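Local coordinates for protein L-lysine 6-monooxygenase (Pseudomonas syringae pv. tomato, PDB 5CQF) that probably hydroxylates the side-chain amino group of lysine or a related amino acid, using FAD and NADPH, in siderophore biosynthesis, at residues A[373-384]-A[394-404]. Residues are numbered along the deposited sequence; the frame is centred on the assembly and turned at random.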
loop_
_atom_site.group_PDB
_atom_site.type_symbol
_atom_site.label_atom_id
_atom_site.label_comp_id
_atom_site.label_asym_id
_atom_site.label_seq_id
_atom_site.Cartn_x
_atom_site.Cartn_y
_atom_site.Cartn_z
ATOM N N ASP A 373 32.937 4.032 31.927
ATOM C CA ASP A 373 32.045 3.540 32.971
ATOM C C ASP A 373 32.594 2.276 33.664
ATOM O O ASP A 373 31.867 1.586 34.381
ATOM C CB ASP A 373 30.643 3.305 32.391
ATOM C CG ASP A 373 30.660 2.365 31.207
ATOM O OD1 ASP A 373 31.693 1.658 31.027
ATOM O OD2 ASP A 373 29.667 2.369 30.441
ATOM N N GLY A 374 33.871 1.982 33.454
ATOM C CA GLY A 374 34.476 0.754 33.972
ATOM C C GLY A 374 34.243 -0.454 33.082
ATOM O O GLY A 374 34.984 -1.436 33.169
ATOM N N GLY A 375 33.235 -0.390 32.210
ATOM C CA GLY A 375 32.926 -1.503 31.320
ATOM C C GLY A 375 33.909 -1.725 30.174
ATOM O O GLY A 375 34.980 -1.124 30.110
ATOM N N LEU A 376 33.506 -2.583 29.245
ATOM C CA LEU A 376 34.340 -2.971 28.126
ATOM C C LEU A 376 34.581 -1.800 27.214
ATOM O O LEU A 376 33.692 -0.997 27.002
ATOM C CB LEU A 376 33.688 -4.105 27.326
ATOM C CG LEU A 376 34.209 -5.541 27.486
ATOM C CD1 LEU A 376 34.725 -5.843 28.880
ATOM C CD2 LEU A 376 33.120 -6.539 27.081
ATOM N N LEU A 377 35.793 -1.730 26.675
ATOM C CA LEU A 377 36.176 -0.718 25.709
ATOM C C LEU A 377 36.256 -1.377 24.334
ATOM O O LEU A 377 37.143 -2.170 24.053
ATOM C CB LEU A 377 37.517 -0.107 26.102
ATOM C CG LEU A 377 38.039 1.059 25.257
ATOM C CD1 LEU A 377 36.992 2.150 25.045
ATOM C CD2 LEU A 377 39.273 1.626 25.962
ATOM N N ILE A 378 35.295 -1.061 23.485
ATOM C CA ILE A 378 35.092 -1.827 22.233
ATOM C C ILE A 378 35.322 -0.926 21.025
ATOM O O ILE A 378 34.792 0.175 20.966
ATOM C CB ILE A 378 33.691 -2.484 22.194
ATOM C CG1 ILE A 378 33.504 -3.354 23.445
ATOM C CG2 ILE A 378 33.532 -3.348 20.951
ATOM C CD1 ILE A 378 32.091 -3.833 23.707
ATOM N N ASP A 379 36.116 -1.382 20.059
ATOM C CA ASP A 379 36.412 -0.530 18.919
ATOM C C ASP A 379 35.343 -0.710 17.825
ATOM O O ASP A 379 34.319 -1.388 18.049
ATOM C CB ASP A 379 37.854 -0.744 18.449
ATOM C CG ASP A 379 38.036 -1.999 17.685
ATOM O OD1 ASP A 379 37.006 -2.552 17.268
ATOM O OD2 ASP A 379 39.210 -2.422 17.475
ATOM N N ARG A 380 35.567 -0.082 16.669
ATOM C CA ARG A 380 34.586 -0.044 15.578
ATOM C C ARG A 380 34.383 -1.421 14.913
ATOM O O ARG A 380 33.306 -1.705 14.329
ATOM C CB ARG A 380 35.009 1.022 14.536
ATOM C CG ARG A 380 34.137 1.102 13.276
ATOM C CD ARG A 380 32.716 1.544 13.606
ATOM N NE ARG A 380 31.818 1.443 12.466
ATOM C CZ ARG A 380 31.165 0.335 12.079
ATOM N NH1 ARG A 380 31.273 -0.832 12.722
ATOM N NH2 ARG A 380 30.375 0.405 11.014
ATOM N N ASP A 381 35.428 -2.250 15.007
ATOM C CA ASP A 381 35.431 -3.644 14.544
ATOM C C ASP A 381 35.044 -4.660 15.617
ATOM O O ASP A 381 35.391 -5.843 15.506
ATOM C CB ASP A 381 36.830 -4.008 14.028
ATOM C CG ASP A 381 37.136 -3.352 12.720
ATOM O OD1 ASP A 381 36.368 -3.566 11.756
ATOM O OD2 ASP A 381 38.144 -2.624 12.650
ATOM N N TYR A 382 34.406 -4.185 16.685
ATOM C CA TYR A 382 33.829 -5.043 17.716
ATOM C C TYR A 382 34.877 -5.785 18.577
ATOM O O TYR A 382 34.548 -6.761 19.247
ATOM C CB TYR A 382 32.794 -5.988 17.064
ATOM C CG TYR A 382 31.726 -5.199 16.293
ATOM C CD1 TYR A 382 30.732 -4.500 16.972
ATOM C CD2 TYR A 382 31.766 -5.084 14.920
ATOM C CE1 TYR A 382 29.786 -3.751 16.300
ATOM C CE2 TYR A 382 30.801 -4.349 14.226
ATOM C CZ TYR A 382 29.814 -3.683 14.922
ATOM O OH TYR A 382 28.848 -2.921 14.259
ATOM N N ARG A 383 36.122 -5.295 18.565
ATOM C CA ARG A 383 37.222 -5.900 19.325
ATOM C C ARG A 383 37.319 -5.270 20.703
ATOM O O ARG A 383 37.148 -4.056 20.854
ATOM C CB ARG A 383 38.567 -5.754 18.599
ATOM C CG ARG A 383 39.588 -6.768 19.092
ATOM C CD ARG A 383 40.920 -6.668 18.358
ATOM N NE ARG A 383 42.058 -7.129 19.175
ATOM C CZ ARG A 383 42.588 -6.473 20.227
ATOM N NH1 ARG A 383 42.087 -5.304 20.645
ATOM N NH2 ARG A 383 43.634 -6.995 20.884
ATOM N N VAL A 384 37.577 -6.104 21.703
ATOM C CA VAL A 384 37.703 -5.621 23.066
ATOM C C VAL A 384 39.156 -5.249 23.307
ATOM O O VAL A 384 40.059 -6.029 22.976
ATOM C CB VAL A 384 37.337 -6.678 24.117
ATOM C CG1 VAL A 384 37.332 -6.048 25.503
ATOM C CG2 VAL A 384 35.991 -7.309 23.826
ATOM N N ILE A 394 39.512 -10.675 21.826
ATOM C CA ILE A 394 38.121 -10.904 22.141
ATOM C C ILE A 394 37.284 -9.915 21.352
ATOM O O ILE A 394 37.682 -8.757 21.176
ATOM C CB ILE A 394 37.850 -10.748 23.648
ATOM C CG1 ILE A 394 38.798 -11.645 24.480
ATOM C CG2 ILE A 394 36.402 -11.096 23.969
ATOM C CD1 ILE A 394 38.932 -11.217 25.917
ATOM N N TRP A 395 36.135 -10.401 20.879
ATOM C CA TRP A 395 35.171 -9.614 20.113
ATOM C C TRP A 395 33.830 -9.779 20.772
ATOM O O TRP A 395 33.512 -10.891 21.220
ATOM C CB TRP A 395 35.057 -10.138 18.700
ATOM C CG TRP A 395 36.243 -9.852 17.823
ATOM C CD1 TRP A 395 36.404 -8.783 16.989
ATOM C CD2 TRP A 395 37.418 -10.656 17.668
ATOM N NE1 TRP A 395 37.608 -8.867 16.344
ATOM C CE2 TRP A 395 38.249 -10.006 16.742
ATOM C CE3 TRP A 395 37.856 -11.838 18.245
ATOM C CZ2 TRP A 395 39.486 -10.504 16.371
ATOM C CZ3 TRP A 395 39.085 -12.342 17.872
ATOM C CH2 TRP A 395 39.886 -11.675 16.943
ATOM N N VAL A 396 33.052 -8.701 20.845
ATOM C CA VAL A 396 31.646 -8.815 21.226
ATOM C C VAL A 396 30.785 -8.554 19.997
ATOM O O VAL A 396 30.759 -7.452 19.491
ATOM C CB VAL A 396 31.249 -7.870 22.373
ATOM C CG1 VAL A 396 29.774 -8.053 22.738
ATOM C CG2 VAL A 396 32.113 -8.136 23.585
ATOM N N ASN A 397 30.101 -9.592 19.518
ATOM C CA ASN A 397 29.353 -9.530 18.252
ATOM C C ASN A 397 27.932 -8.999 18.432
ATOM O O ASN A 397 26.944 -9.729 18.287
ATOM C CB ASN A 397 29.330 -10.912 17.596
ATOM C CG ASN A 397 28.929 -10.864 16.149
ATOM O OD1 ASN A 397 28.603 -9.807 15.621
ATOM N ND2 ASN A 397 28.956 -12.022 15.487
ATOM N N GLY A 398 27.832 -7.714 18.726
ATOM C CA GLY A 398 26.524 -7.081 18.944
ATOM C C GLY A 398 26.676 -5.572 19.027
ATOM O O GLY A 398 27.791 -5.052 19.083
ATOM N N LEU A 399 25.547 -4.881 18.991
ATOM C CA LEU A 399 25.504 -3.454 19.233
ATOM C C LEU A 399 25.156 -3.164 20.691
ATOM O O LEU A 399 24.660 -4.028 21.405
ATOM C CB LEU A 399 24.489 -2.799 18.305
ATOM C CG LEU A 399 24.951 -2.743 16.840
ATOM C CD1 LEU A 399 23.823 -2.277 15.940
ATOM C CD2 LEU A 399 26.143 -1.813 16.681
ATOM N N SER A 400 25.470 -1.942 21.117
ATOM C CA SER A 400 25.034 -1.368 22.407
ATOM C C SER A 400 25.099 0.148 22.310
ATOM O O SER A 400 25.917 0.696 21.551
ATOM C CB SER A 400 25.922 -1.818 23.567
ATOM O OG SER A 400 27.260 -1.416 23.392
ATOM N N GLU A 401 24.244 0.820 23.067
ATOM C CA GLU A 401 24.294 2.266 23.144
ATOM C C GLU A 401 25.674 2.746 23.640
ATOM O O GLU A 401 26.245 3.676 23.081
ATOM C CB GLU A 401 23.127 2.806 24.006
ATOM C CG GLU A 401 21.787 2.548 23.313
ATOM C CD GLU A 401 20.590 3.331 23.862
ATOM O OE1 GLU A 401 19.599 3.491 23.104
ATOM O OE2 GLU A 401 20.614 3.769 25.025
ATOM N N ARG A 402 26.221 2.079 24.649
ATOM C CA ARG A 402 27.408 2.583 25.361
ATOM C C ARG A 402 28.666 2.494 24.476
ATOM O O ARG A 402 29.522 3.360 24.535
ATOM C CB ARG A 402 27.607 1.854 26.714
ATOM C CG ARG A 402 27.896 0.345 26.582
ATOM C CD ARG A 402 28.142 -0.363 27.913
ATOM N NE ARG A 402 29.391 0.057 28.531
ATOM C CZ ARG A 402 30.595 -0.347 28.137
ATOM N NH1 ARG A 402 30.735 -1.205 27.129
ATOM N NH2 ARG A 402 31.673 0.093 28.760
ATOM N N SER A 403 28.778 1.448 23.661
ATOM C CA SER A 403 29.947 1.273 22.796
ATOM C C SER A 403 29.710 1.781 21.378
ATOM O O SER A 403 30.647 2.199 20.714
ATOM C CB SER A 403 30.348 -0.200 22.747
ATOM O OG SER A 403 30.818 -0.647 24.002
ATOM N N HIS A 404 28.475 1.699 20.876
ATOM C CA HIS A 404 28.242 1.959 19.455
ATOM C C HIS A 404 27.146 2.964 19.148
ATOM O O HIS A 404 26.892 3.242 17.990
ATOM C CB HIS A 404 27.961 0.648 18.726
ATOM C CG HIS A 404 28.990 -0.402 18.980
ATOM N ND1 HIS A 404 30.239 -0.364 18.411
ATOM C CD2 HIS A 404 28.966 -1.512 19.754
ATOM C CE1 HIS A 404 30.952 -1.399 18.825
ATOM N NE2 HIS A 404 30.197 -2.126 19.629
HETATM O O HOH W 1 33.157 0.614 24.558
#
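Arg402 reaches from the helix at 401-404 into the loop and is held there along two edges of its guanidinium. Side-on, NE and NH2 meet the two oxygens of Asp373 in a nearly coplanar salt bridge, NH2 to OD1 at 2.8 Å. End-on, NH1 and NH2 both donate to Leu376 O, the NH2 bond being 2.9 Å; the four bonds fix the guanidinium's rotation. Asp373 OD1 also takes Gly375 N in an Asx turn. A water donates to Leu376 O and accepts from Ile378 N and Ser403 OG.

In the tight middle, apolar Val396 CG2 lies 4.0 Å from both Leu376 CD2 and Val384 CG2. With CG anti to the carbonyl carbon (chi1 -52°), the His404 ring lies obliquely against Tyr382, planes 48° apart, CE1 over its face. His404 ND1 bonds His263.

Partly exposed Arg383 marks the looser side: CG covers one face of Trp395, 4.2 Å from the five-membered ring's centroid, but the guanidinium leaves for Asn393.

Val384 N to Ile394 O (2.7 Å) and Val396 N to Tyr382 O (2.9 Å) flank Arg383 and Trp395, a non-hydrogen-bonded antiparallel pair, setting this loop beside 393-396, an edge strand, within this chain, of the parallel Rossmann-type sheet expected of an FAD-dependent N-hydroxylase.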